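Local coordinates for protein S-adenosylmethionine:2-demethylmenaquinone methyltransferase (Geobacillus kaustophilus, PDB 2PCN) that belongs to the RraA family, has its swivelling beta/beta/alpha fold and assembles from three chains, at residues Met29-Pro33 with Pro55-Leu59; Val39-Asn43 with Ser66-Leu71; Gly63-Arg67 with Ile90-Ile94. One frame throughout, in Å; residues are numbered along the deposited sequence.

Contact 1: residues Met29-Pro33 with Pro55-Leu59; sequences MFSGP and PGTVL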
ATOM      1  N   MET A  29       2.728  -5.646  15.676  1.00 11.06           N
ATOM      2  CA  MET A  29       1.905  -6.624  16.372  1.00  7.75           C
ATOM      3  C   MET A  29       1.515  -6.084  17.745  1.00 10.29           C
ATOM      4  O   MET A  29       2.369  -5.624  18.501  1.00  9.95           O
ATOM      5  CB  MET A  29       2.678  -7.933  16.531  1.00 11.43           C
ATOM      6  CG  MET A  29       1.939  -9.001  17.303  1.00 19.13           C
ATOM      7  SD  MET A  29       2.928 -10.500  17.472  1.00 28.03           S
ATOM      8  CE  MET A  29       2.578 -11.309  15.911  1.00 18.72           C
ATOM      9  N   PHE A  30       0.224  -6.124  18.057  1.00  9.21           N
ATOM     10  CA  PHE A  30      -0.253  -5.643  19.348  1.00 11.72           C
ATOM     11  C   PHE A  30      -1.624  -6.225  19.656  1.00 12.54           C
ATOM     12  O   PHE A  30      -2.351  -6.634  18.749  1.00  8.78           O
ATOM     13  CB  PHE A  30      -0.286  -4.104  19.375  1.00 11.59           C
ATOM     14  CG  PHE A  30      -1.178  -3.487  18.330  1.00 11.99           C
ATOM     15  CD1 PHE A  30      -2.462  -3.061  18.657  1.00 11.96           C
ATOM     16  CD2 PHE A  30      -0.730  -3.322  17.025  1.00 10.41           C
ATOM     17  CE1 PHE A  30      -3.289  -2.476  17.696  1.00 14.07           C
ATOM     18  CE2 PHE A  30      -1.544  -2.741  16.055  1.00 13.54           C
ATOM     19  CZ  PHE A  30      -2.830  -2.315  16.392  1.00 10.97           C
ATOM     20  N   SER A  31      -1.966  -6.283  20.939  1.00 10.72           N
ATOM     21  CA  SER A  31      -3.247  -6.839  21.349  1.00 12.91           C
ATOM     22  C   SER A  31      -3.596  -6.408  22.767  1.00 11.90           C
ATOM     23  O   SER A  31      -2.751  -5.887  23.495  1.00 13.52           O
ATOM     24  CB  SER A  31      -3.196  -8.367  21.281  1.00 10.28           C
ATOM     25  OG  SER A  31      -2.256  -8.878  22.216  1.00 15.42           O
ATOM     26  N   GLY A  32      -4.847  -6.632  23.154  1.00 12.05           N
ATOM     27  CA  GLY A  32      -5.282  -6.257  24.485  1.00 13.06           C
ATOM     28  C   GLY A  32      -6.775  -5.999  24.550  1.00 13.26           C
ATOM     29  O   GLY A  32      -7.463  -6.069  23.531  1.00 12.51           O
ATOM     30  N   PRO A  33      -7.304  -5.690  25.743  1.00 11.27           N
ATOM     31  CA  PRO A  33      -8.730  -5.419  25.939  1.00 10.48           C
ATOM     32  C   PRO A  33      -9.166  -4.185  25.162  1.00 10.38           C
ATOM     33  O   PRO A  33      -8.461  -3.180  25.123  1.00 12.55           O
ATOM     34  CB  PRO A  33      -8.837  -5.231  27.450  1.00 11.38           C
ATOM     35  CG  PRO A  33      -7.530  -4.599  27.787  1.00 14.83           C
ATOM     36  CD  PRO A  33      -6.545  -5.425  26.978  1.00 11.91           C
ATOM     37  N   PRO A  55      -3.900   0.819  31.320  1.00 16.65           N
ATOM     38  CA  PRO A  55      -2.698   0.461  30.562  1.00 14.89           C
ATOM     39  C   PRO A  55      -2.936  -0.876  29.859  1.00 18.13           C
ATOM     40  O   PRO A  55      -3.633  -1.745  30.390  1.00 15.51           O
ATOM     41  CB  PRO A  55      -1.623   0.351  31.647  1.00 14.61           C
ATOM     42  CG  PRO A  55      -2.101   1.314  32.696  1.00 23.67           C
ATOM     43  CD  PRO A  55      -3.581   1.018  32.744  1.00 17.37           C
ATOM     44  N   GLY A  56      -2.366  -1.040  28.668  1.00 11.36           N
ATOM     45  CA  GLY A  56      -2.535  -2.284  27.933  1.00 15.29           C
ATOM     46  C   GLY A  56      -3.749  -2.301  27.021  1.00 15.76           C
ATOM     47  O   GLY A  56      -3.923  -3.219  26.215  1.00 12.96           O
ATOM     48  N   THR A  57      -4.592  -1.282  27.143  1.00 13.68           N
ATOM     49  CA  THR A  57      -5.803  -1.176  26.334  1.00 11.24           C
ATOM     50  C   THR A  57      -5.517  -0.903  24.862  1.00  8.90           C
ATOM     51  O   THR A  57      -4.517  -0.275  24.514  1.00  8.87           O
ATOM     52  CB  THR A  57      -6.709  -0.014  26.826  1.00 12.80           C
ATOM     53  OG1 THR A  57      -7.170  -0.285  28.153  1.00 10.44           O
ATOM     54  CG2 THR A  57      -7.912   0.162  25.900  1.00  9.23           C
ATOM     55  N   VAL A  58      -6.405  -1.393  24.005  1.00  9.79           N
ATOM     56  CA  VAL A  58      -6.324  -1.142  22.575  1.00  6.99           C
ATOM     57  C   VAL A  58      -7.580  -0.323  22.302  1.00  7.10           C
ATOM     58  O   VAL A  58      -8.694  -0.826  22.444  1.00 10.09           O
ATOM     59  CB  VAL A  58      -6.385  -2.434  21.732  1.00 10.15           C
ATOM     60  CG1 VAL A  58      -6.578  -2.075  20.262  1.00 14.49           C
ATOM     61  CG2 VAL A  58      -5.095  -3.230  21.897  1.00  9.35           C
ATOM     62  N   LEU A  59      -7.404   0.943  21.945  1.00  9.58           N
ATOM     63  CA  LEU A  59      -8.548   1.800  21.664  1.00 10.41           C
ATOM     64  C   LEU A  59      -9.009   1.580  20.231  1.00  8.09           C
ATOM     65  O   LEU A  59      -8.218   1.691  19.296  1.00 10.21           O
ATOM     66  CB  LEU A  59      -8.177   3.274  21.855  1.00 10.84           C
ATOM     67  CG  LEU A  59      -9.356   4.242  21.700  1.00 14.11           C
ATOM     68  CD1 LEU A  59     -10.290   4.093  22.891  1.00 14.79           C
ATOM     69  CD2 LEU A  59      -8.856   5.668  21.609  1.00  8.86           C
TER
HETATM   70  O   HOH W   1      -2.370  -5.459  26.190  1.00 17.37           O

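Contact 2: residues Val39-Asn43 with Ser66-Leu71; sequences VFEDN and SRRVAL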
ATOM      1  N   VAL A  39     -17.223   8.114  16.751  1.00 11.54           N
ATOM      2  CA  VAL A  39     -17.235   9.525  16.371  1.00 11.93           C
ATOM      3  C   VAL A  39     -17.361   9.728  14.867  1.00 12.35           C
ATOM      4  O   VAL A  39     -17.360   8.772  14.092  1.00 17.09           O
ATOM      5  CB  VAL A  39     -15.931  10.229  16.815  1.00 10.94           C
ATOM      6  CG1 VAL A  39     -15.753  10.101  18.322  1.00 10.19           C
ATOM      7  CG2 VAL A  39     -14.735   9.616  16.082  1.00 12.76           C
ATOM      8  N   PHE A  40     -17.464  10.991  14.468  1.00 12.86           N
ATOM      9  CA  PHE A  40     -17.552  11.355  13.063  1.00 11.32           C
ATOM     10  C   PHE A  40     -16.810  12.671  12.847  1.00 13.77           C
ATOM     11  O   PHE A  40     -17.339  13.755  13.118  1.00 10.34           O
ATOM     12  CB  PHE A  40     -19.010  11.497  12.621  1.00 11.39           C
ATOM     13  CG  PHE A  40     -19.167  11.800  11.159  1.00 13.89           C
ATOM     14  CD1 PHE A  40     -18.656  10.935  10.200  1.00 14.22           C
ATOM     15  CD2 PHE A  40     -19.806  12.962  10.739  1.00 20.41           C
ATOM     16  CE1 PHE A  40     -18.775  11.221   8.840  1.00 22.70           C
ATOM     17  CE2 PHE A  40     -19.931  13.257   9.383  1.00 18.70           C
ATOM     18  CZ  PHE A  40     -19.413  12.383   8.431  1.00 20.10           C
ATOM     19  N   GLU A  41     -15.568  12.552  12.385  1.00 13.00           N
ATOM     20  CA  GLU A  41     -14.705  13.696  12.104  1.00 13.96           C
ATOM     21  C   GLU A  41     -14.473  14.615  13.310  1.00 16.47           C
ATOM     22  O   GLU A  41     -14.220  15.813  13.159  1.00 15.16           O
ATOM     23  CB  GLU A  41     -15.280  14.477  10.914  1.00 13.79           C
ATOM     24  CG  GLU A  41     -15.770  13.548   9.794  1.00 16.97           C
ATOM     25  CD  GLU A  41     -16.122  14.279   8.511  1.00 24.10           C
ATOM     26  OE1 GLU A  41     -16.741  15.357   8.586  1.00 17.80           O
ATOM     27  OE2 GLU A  41     -15.789  13.762   7.425  1.00 17.76           O
ATOM     28  N   ASP A  42     -14.548  14.040  14.508  1.00 14.28           N
ATOM     29  CA  ASP A  42     -14.336  14.778  15.755  1.00 12.04           C
ATOM     30  C   ASP A  42     -13.514  13.848  16.651  1.00 11.05           C
ATOM     31  O   ASP A  42     -13.821  12.662  16.746  1.00 12.18           O
ATOM     32  CB  ASP A  42     -15.684  15.097  16.412  1.00 13.80           C
ATOM     33  CG  ASP A  42     -15.575  16.154  17.499  1.00 18.39           C
ATOM     34  OD1 ASP A  42     -14.898  15.909  18.523  1.00 16.96           O
ATOM     35  OD2 ASP A  42     -16.169  17.237  17.329  1.00 21.55           O
ATOM     36  N   ASN A  43     -12.475  14.360  17.304  1.00 11.19           N
ATOM     37  CA  ASN A  43     -11.653  13.479  18.129  1.00 11.22           C
ATOM     38  C   ASN A  43     -11.483  13.854  19.598  1.00 15.38           C
ATOM     39  O   ASN A  43     -10.582  13.344  20.267  1.00 12.75           O
ATOM     40  CB  ASN A  43     -10.275  13.288  17.469  1.00 15.74           C
ATOM     41  CG  ASN A  43      -9.301  14.420  17.764  1.00 14.22           C
ATOM     42  OD1 ASN A  43      -9.691  15.522  18.147  1.00 11.12           O
ATOM     43  ND2 ASN A  43      -8.013  14.148  17.566  1.00 14.21           N
ATOM     44  N   SER A  66     -14.203   7.994   7.383  1.00 14.27           N
ATOM     45  CA  SER A  66     -14.043   9.293   6.750  1.00 14.95           C
ATOM     46  C   SER A  66     -12.581   9.554   6.424  1.00 15.54           C
ATOM     47  O   SER A  66     -11.694   9.210   7.200  1.00 13.42           O
ATOM     48  CB  SER A  66     -14.552  10.407   7.661  1.00 14.58           C
ATOM     49  OG  SER A  66     -14.223  11.673   7.113  1.00 16.59           O
ATOM     50  N   ARG A  67     -12.339  10.162   5.268  1.00 13.26           N
ATOM     51  CA  ARG A  67     -10.985  10.497   4.845  1.00 16.26           C
ATOM     52  C   ARG A  67     -10.824  12.015   4.785  1.00 15.73           C
ATOM     53  O   ARG A  67      -9.832  12.524   4.260  1.00 17.50           O
ATOM     54  CB  ARG A  67     -10.696   9.891   3.471  1.00 21.34           C
ATOM     55  CG  ARG A  67     -10.577   8.378   3.476  1.00 21.58           C
ATOM     56  CD  ARG A  67     -10.474   7.825   2.063  1.00 27.93           C
ATOM     57  NE  ARG A  67     -10.326   6.372   2.060  1.00 27.42           N
ATOM     58  CZ  ARG A  67      -9.185   5.735   2.304  1.00 32.23           C
ATOM     59  NH1 ARG A  67      -8.079   6.421   2.568  1.00 22.32           N
ATOM     60  NH2 ARG A  67      -9.150   4.410   2.287  1.00 31.66           N
ATOM     61  N   ARG A  68     -11.799  12.737   5.331  1.00 12.34           N
ATOM     62  CA  ARG A  68     -11.754  14.195   5.313  1.00 14.04           C
ATOM     63  C   ARG A  68     -10.912  14.810   6.426  1.00 15.25           C
ATOM     64  O   ARG A  68     -10.448  15.946   6.303  1.00 13.86           O
ATOM     65  CB  ARG A  68     -13.178  14.761   5.349  1.00 19.85           C
ATOM     66  CG  ARG A  68     -14.027  14.297   4.171  1.00 22.81           C
ATOM     67  CD  ARG A  68     -15.284  15.141   3.988  1.00 32.19           C
ATOM     68  NE  ARG A  68     -16.188  15.076   5.133  1.00 33.19           N
ATOM     69  CZ  ARG A  68     -17.388  15.647   5.166  1.00 40.83           C
ATOM     70  NH1 ARG A  68     -17.831  16.326   4.116  1.00 38.52           N
ATOM     71  NH2 ARG A  68     -18.147  15.545   6.251  1.00 36.82           N
ATOM     72  N   VAL A  69     -10.713  14.068   7.513  1.00 12.45           N
ATOM     73  CA  VAL A  69      -9.902  14.558   8.623  1.00 12.30           C
ATOM     74  C   VAL A  69      -9.163  13.419   9.308  1.00 10.79           C
ATOM     75  O   VAL A  69      -9.515  12.249   9.153  1.00 11.38           O
ATOM     76  CB  VAL A  69     -10.754  15.274   9.710  1.00 11.04           C
ATOM     77  CG1 VAL A  69     -11.486  16.467   9.111  1.00 15.85           C
ATOM     78  CG2 VAL A  69     -11.737  14.295  10.333  1.00 14.07           C
ATOM     79  N   ALA A  70      -8.136  13.776  10.068  1.00 10.52           N
ATOM     80  CA  ALA A  70      -7.362  12.800  10.819  1.00  9.12           C
ATOM     81  C   ALA A  70      -7.991  12.744  12.211  1.00 11.72           C
ATOM     82  O   ALA A  70      -8.487  13.756  12.710  1.00 13.36           O
ATOM     83  CB  ALA A  70      -5.912  13.248  10.911  1.00  9.16           C
ATOM     84  N   LEU A  71      -7.987  11.573  12.839  1.00  9.06           N
ATOM     85  CA  LEU A  71      -8.570  11.447  14.176  1.00 10.64           C
ATOM     86  C   LEU A  71      -7.489  11.272  15.242  1.00 14.49           C
ATOM     87  O   LEU A  71      -7.756  11.346  16.445  1.00 11.97           O
ATOM     88  CB  LEU A  71      -9.544  10.263  14.219  1.00 11.38           C
ATOM     89  CG  LEU A  71     -10.811  10.415  13.365  1.00 10.97           C
ATOM     90  CD1 LEU A  71     -11.619   9.129  13.411  1.00 11.00           C
ATOM     91  CD2 LEU A  71     -11.647  11.581  13.878  1.00 13.10           C
TER

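Contact 3: residues Gly63-Arg67 with Ile90-Ile94; sequences GKGSR and IHGCI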
ATOM      1  N   GLY A  63     -14.520   5.899  13.036  1.00  8.09           N
ATOM      2  CA  GLY A  63     -14.658   7.235  12.487  1.00  6.32           C
ATOM      3  C   GLY A  63     -15.455   7.217  11.197  1.00  7.11           C
ATOM      4  O   GLY A  63     -15.402   8.158  10.404  1.00 10.86           O
ATOM      5  N   LYS A  64     -16.194   6.133  10.990  1.00 10.11           N
ATOM      6  CA  LYS A  64     -17.029   5.975   9.804  1.00 12.94           C
ATOM      7  C   LYS A  64     -16.227   5.895   8.516  1.00 12.89           C
ATOM      8  O   LYS A  64     -16.781   6.037   7.425  1.00 13.90           O
ATOM      9  CB  LYS A  64     -18.028   7.134   9.714  1.00 13.90           C
ATOM     10  CG  LYS A  64     -18.836   7.345  10.991  1.00 20.17           C
ATOM     11  CD  LYS A  64     -19.566   6.074  11.390  1.00 22.77           C
ATOM     12  CE  LYS A  64     -20.212   6.198  12.760  1.00 27.06           C
ATOM     13  NZ  LYS A  64     -19.206   6.398  13.841  1.00 24.29           N
ATOM     14  N   GLY A  65     -14.923   5.672   8.640  1.00 12.63           N
ATOM     15  CA  GLY A  65     -14.082   5.573   7.462  1.00 10.70           C
ATOM     16  C   GLY A  65     -13.890   6.885   6.726  1.00 10.55           C
ATOM     17  O   GLY A  65     -13.466   6.902   5.570  1.00 11.06           O
ATOM     18  N   SER A  66     -14.203   7.994   7.383  1.00 14.27           N
ATOM     19  CA  SER A  66     -14.043   9.293   6.750  1.00 14.95           C
ATOM     20  C   SER A  66     -12.581   9.554   6.424  1.00 15.54           C
ATOM     21  O   SER A  66     -11.694   9.210   7.200  1.00 13.42           O
ATOM     22  CB  SER A  66     -14.552  10.407   7.661  1.00 14.58           C
ATOM     23  OG  SER A  66     -14.223  11.673   7.113  1.00 16.59           O
ATOM     24  N   ARG A  67     -12.339  10.162   5.268  1.00 13.26           N
ATOM     25  CA  ARG A  67     -10.985  10.497   4.845  1.00 16.26           C
ATOM     26  C   ARG A  67     -10.824  12.015   4.785  1.00 15.73           C
ATOM     27  O   ARG A  67      -9.832  12.524   4.260  1.00 17.50           O
ATOM     28  CB  ARG A  67     -10.696   9.891   3.471  1.00 21.34           C
ATOM     29  CG  ARG A  67     -10.577   8.378   3.476  1.00 21.58           C
ATOM     30  CD  ARG A  67     -10.474   7.825   2.063  1.00 27.93           C
ATOM     31  NE  ARG A  67     -10.326   6.372   2.060  1.00 27.42           N
ATOM     32  CZ  ARG A  67      -9.185   5.735   2.304  1.00 32.23           C
ATOM     33  NH1 ARG A  67      -8.079   6.421   2.568  1.00 22.32           N
ATOM     34  NH2 ARG A  67      -9.150   4.410   2.287  1.00 31.66           N
ATOM     35  N   ILE A  90      -8.157   2.517  14.024  1.00 10.46           N
ATOM     36  CA  ILE A  90      -9.084   3.552  13.581  1.00 12.61           C
ATOM     37  C   ILE A  90      -9.765   3.344  12.235  1.00 10.17           C
ATOM     38  O   ILE A  90      -9.104   3.195  11.208  1.00  9.00           O
ATOM     39  CB  ILE A  90      -8.352   4.918  13.526  1.00  8.13           C
ATOM     40  CG1 ILE A  90      -7.540   5.120  14.806  1.00  9.12           C
ATOM     41  CG2 ILE A  90      -9.358   6.047  13.340  1.00 11.69           C
ATOM     42  CD1 ILE A  90      -6.703   6.380  14.819  1.00 11.98           C
ATOM     43  N   HIS A  91     -11.094   3.331  12.249  1.00  9.27           N
ATOM     44  CA  HIS A  91     -11.855   3.211  11.014  1.00 10.43           C
ATOM     45  C   HIS A  91     -11.944   4.667  10.575  1.00 10.96           C
ATOM     46  O   HIS A  91     -12.977   5.329  10.726  1.00  7.47           O
ATOM     47  CB  HIS A  91     -13.244   2.624  11.284  1.00 11.18           C
ATOM     48  CG  HIS A  91     -14.091   2.486  10.056  1.00  9.82           C
ATOM     49  ND1 HIS A  91     -13.560   2.236   8.809  1.00 16.84           N
ATOM     50  CD2 HIS A  91     -15.432   2.553   9.886  1.00  8.76           C
ATOM     51  CE1 HIS A  91     -14.539   2.160   7.922  1.00  9.82           C
ATOM     52  NE2 HIS A  91     -15.685   2.349   8.551  1.00 13.33           N
ATOM     53  N   GLY A  92     -10.818   5.155  10.064  1.00 11.38           N
ATOM     54  CA  GLY A  92     -10.695   6.533   9.629  1.00 11.22           C
ATOM     55  C   GLY A  92      -9.225   6.831   9.381  1.00 12.02           C
ATOM     56  O   GLY A  92      -8.420   5.907   9.262  1.00 11.48           O
ATOM     57  N   CYS A  93      -8.859   8.108   9.329  1.00 10.63           N
ATOM     58  CA  CYS A  93      -7.474   8.483   9.053  1.00 10.67           C
ATOM     59  C   CYS A  93      -6.689   9.056  10.226  1.00 10.16           C
ATOM     60  O   CYS A  93      -7.248   9.423  11.259  1.00 10.34           O
ATOM     61  CB  CYS A  93      -7.432   9.499   7.906  1.00 13.43           C
ATOM     62  SG  CYS A  93      -8.066   8.892   6.334  1.00 13.54           S
ATOM     63  N   ILE A  94      -5.376   9.126  10.046  1.00 11.79           N
ATOM     64  CA  ILE A  94      -4.487   9.695  11.048  1.00 12.45           C
ATOM     65  C   ILE A  94      -3.562  10.658  10.314  1.00 11.32           C
ATOM     66  O   ILE A  94      -3.609  10.761   9.085  1.00  8.07           O
ATOM     67  CB  ILE A  94      -3.603   8.616  11.725  1.00 13.63           C
ATOM     68  CG1 ILE A  94      -2.621   8.025  10.706  1.00 15.15           C
ATOM     69  CG2 ILE A  94      -4.477   7.519  12.313  1.00  8.83           C
ATOM     70  CD1 ILE A  94      -1.518   7.199  11.332  1.00 18.75           C
TER
HETATM   71  O   HOH W   2     -11.184  10.111   9.681  1.00 11.02           O

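Contact 1: residues Met29-Pro33 with Pro55-Leu59
P33 O accepts the backbone N-H of V58 at 2.9 Å in a nearly straight bond (173°), the one direct hydrogen bond between 29-33 and 55-59. The same oxygen also touches T57, at CG2 (3.5 Å from P33 O) and through a CA-H...O contact, while T57 OG1 turns back to P54 O. V58 points its side chain at the neighbouring strand: with CG1 anti to the backbone N (chi1 169°), CG2 is set beside that N and rests 3.6 Å from both S31 C and G32 N. F30 holds its CG between the backbone N and the carbonyl carbon (chi1 60°), which brings the ring over to V58. V58 CG2 lies at the ring edge, near its plane, 4.2 Å from F30 CD1, and V58 CG1 comes near F30 CE1; the side chains cross at about a right angle. G32 CA lies 3.8 Å from G56 O, and the P33 ring follows with CD against that oxygen. A water donates to both S31 O and G56 O. The pair opens the parallel pairing of strands 30-38 and 58-62, the outer members of a beta-alpha-beta unit through helix 44-52; strand 141-145 flanks 30-38, with V142 against V58.

Contact 2: residues Val39-Asn43 with Ser66-Leu71
E41 is the centre of the charged interactions, its carboxylate held side-on by R68 in a salt bridge. R68 NE reaches the syn lone pair of E41 OE2 at 2.7 Å (165°), with OE2 in the guanidinium plane, whereas R68 NH2 meets E41 OE1 at 2.7 Å along a more bent path (138°), out of both planes. The planes are 39° apart, so the fork is twisted. S66 OG donates to the anti lone pair of E41 OE2 at 2.6 Å. Two donors thus grip that oxygen from its two sides, which probably stabilises the charged carboxylate. S66 OG also accepts from R68 N, an ST turn that sets the serine and arginine around the same acid. A bend at chi3 brings the R68 guanidinium back to E41.

In the fold, the contact joins the loop between strand 30-38 and helix 44-52 to the chain entering strand 70-72, an outer strand of the small parallel sheet. N43 is at the N-cap position of that helix, though its side chain does not cap; instead ND2 donates to L71 O at 3.0 Å, arriving from above the carbonyl plane.

The remaining contacts are van der Waals. V69 CG2 sits 3.5 Å from E41 CA, and L71 divides its branches: CD2 lies 3.8 Å from D42 O, and CD1 meets V39 CG2 tip to tip. The F40 ring is covered on one face by E41 CG, and F40 CZ approaches R68 NH2 obliquely, at 4.0 Å.

Contact 3: residues Gly63-Arg67 with Ile90-Ile94
H91 O is gripped by two backbone N-H groups of the opposing loop. G65 N donates at 2.9 Å with an angle of 151°, from well above the carbonyl plane, and G63 N adds a shorter but weak bond at 2.8 Å, bent to 127°. K64 N passes close to the same oxygen at too poor an angle to bond, and turns instead to the D62 carboxylate. Both donors belong to a type I' beta turn, G63 to S66, closed by S66 N on G63 O, so the turn wraps around the carbonyl. H91 is itself the centre of an inverse gamma turn.

The imidazole comes back under the same loop. With CG anti to the backbone N, the ring presents one face to the K64-G65 peptide, and G65 N stands 3.3 Å above its plane. The glycine CA lies directly on that face: G65 CA makes a CH-pi contact, 3.6 Å from the centroid of the H91 ring and only 17° off the normal. F131 stacks on the imidazole as well.

Further along, S66 O and C93 N stand 3.7 Å apart and are joined by a water, which donates to S66 O at 2.7 Å and accepts from C93 N at 3.1 Å. C93 SG lies 3.6 Å from R67 CA and also touches R67 CG.

The contact thus sets the loop from strand 58-62 to strand 70-72 against the corner where strand 87-90 leaves the large mixed sheet and strand 93-94 enters the parallel one; C93 pairs there with L71, and I94 with G111.

How the contacts relate
From the N terminus, strand 30-38 opens contact 1 at its start, and the chain runs on into the loop 39-43, which begins contact 2 before helix 44-52. Contact 1 closes at 55-59, on return from that helix, and contact 2 only at 66-71, so these two cross; their centres lie about 22 Å apart. Contact 3 opens at 63-67, directly after strand 58-62, shares S66 and R67 with contact 2, and closes at 90-94 beyond helix 74-82. Contacts 2 and 3 touch, and strands 70-72 and 93-94, which they reach, are neighbours in the small parallel sheet. Contact 1 joins two parallel strands of the large mixed sheet, on the opposite side of the chain's centre.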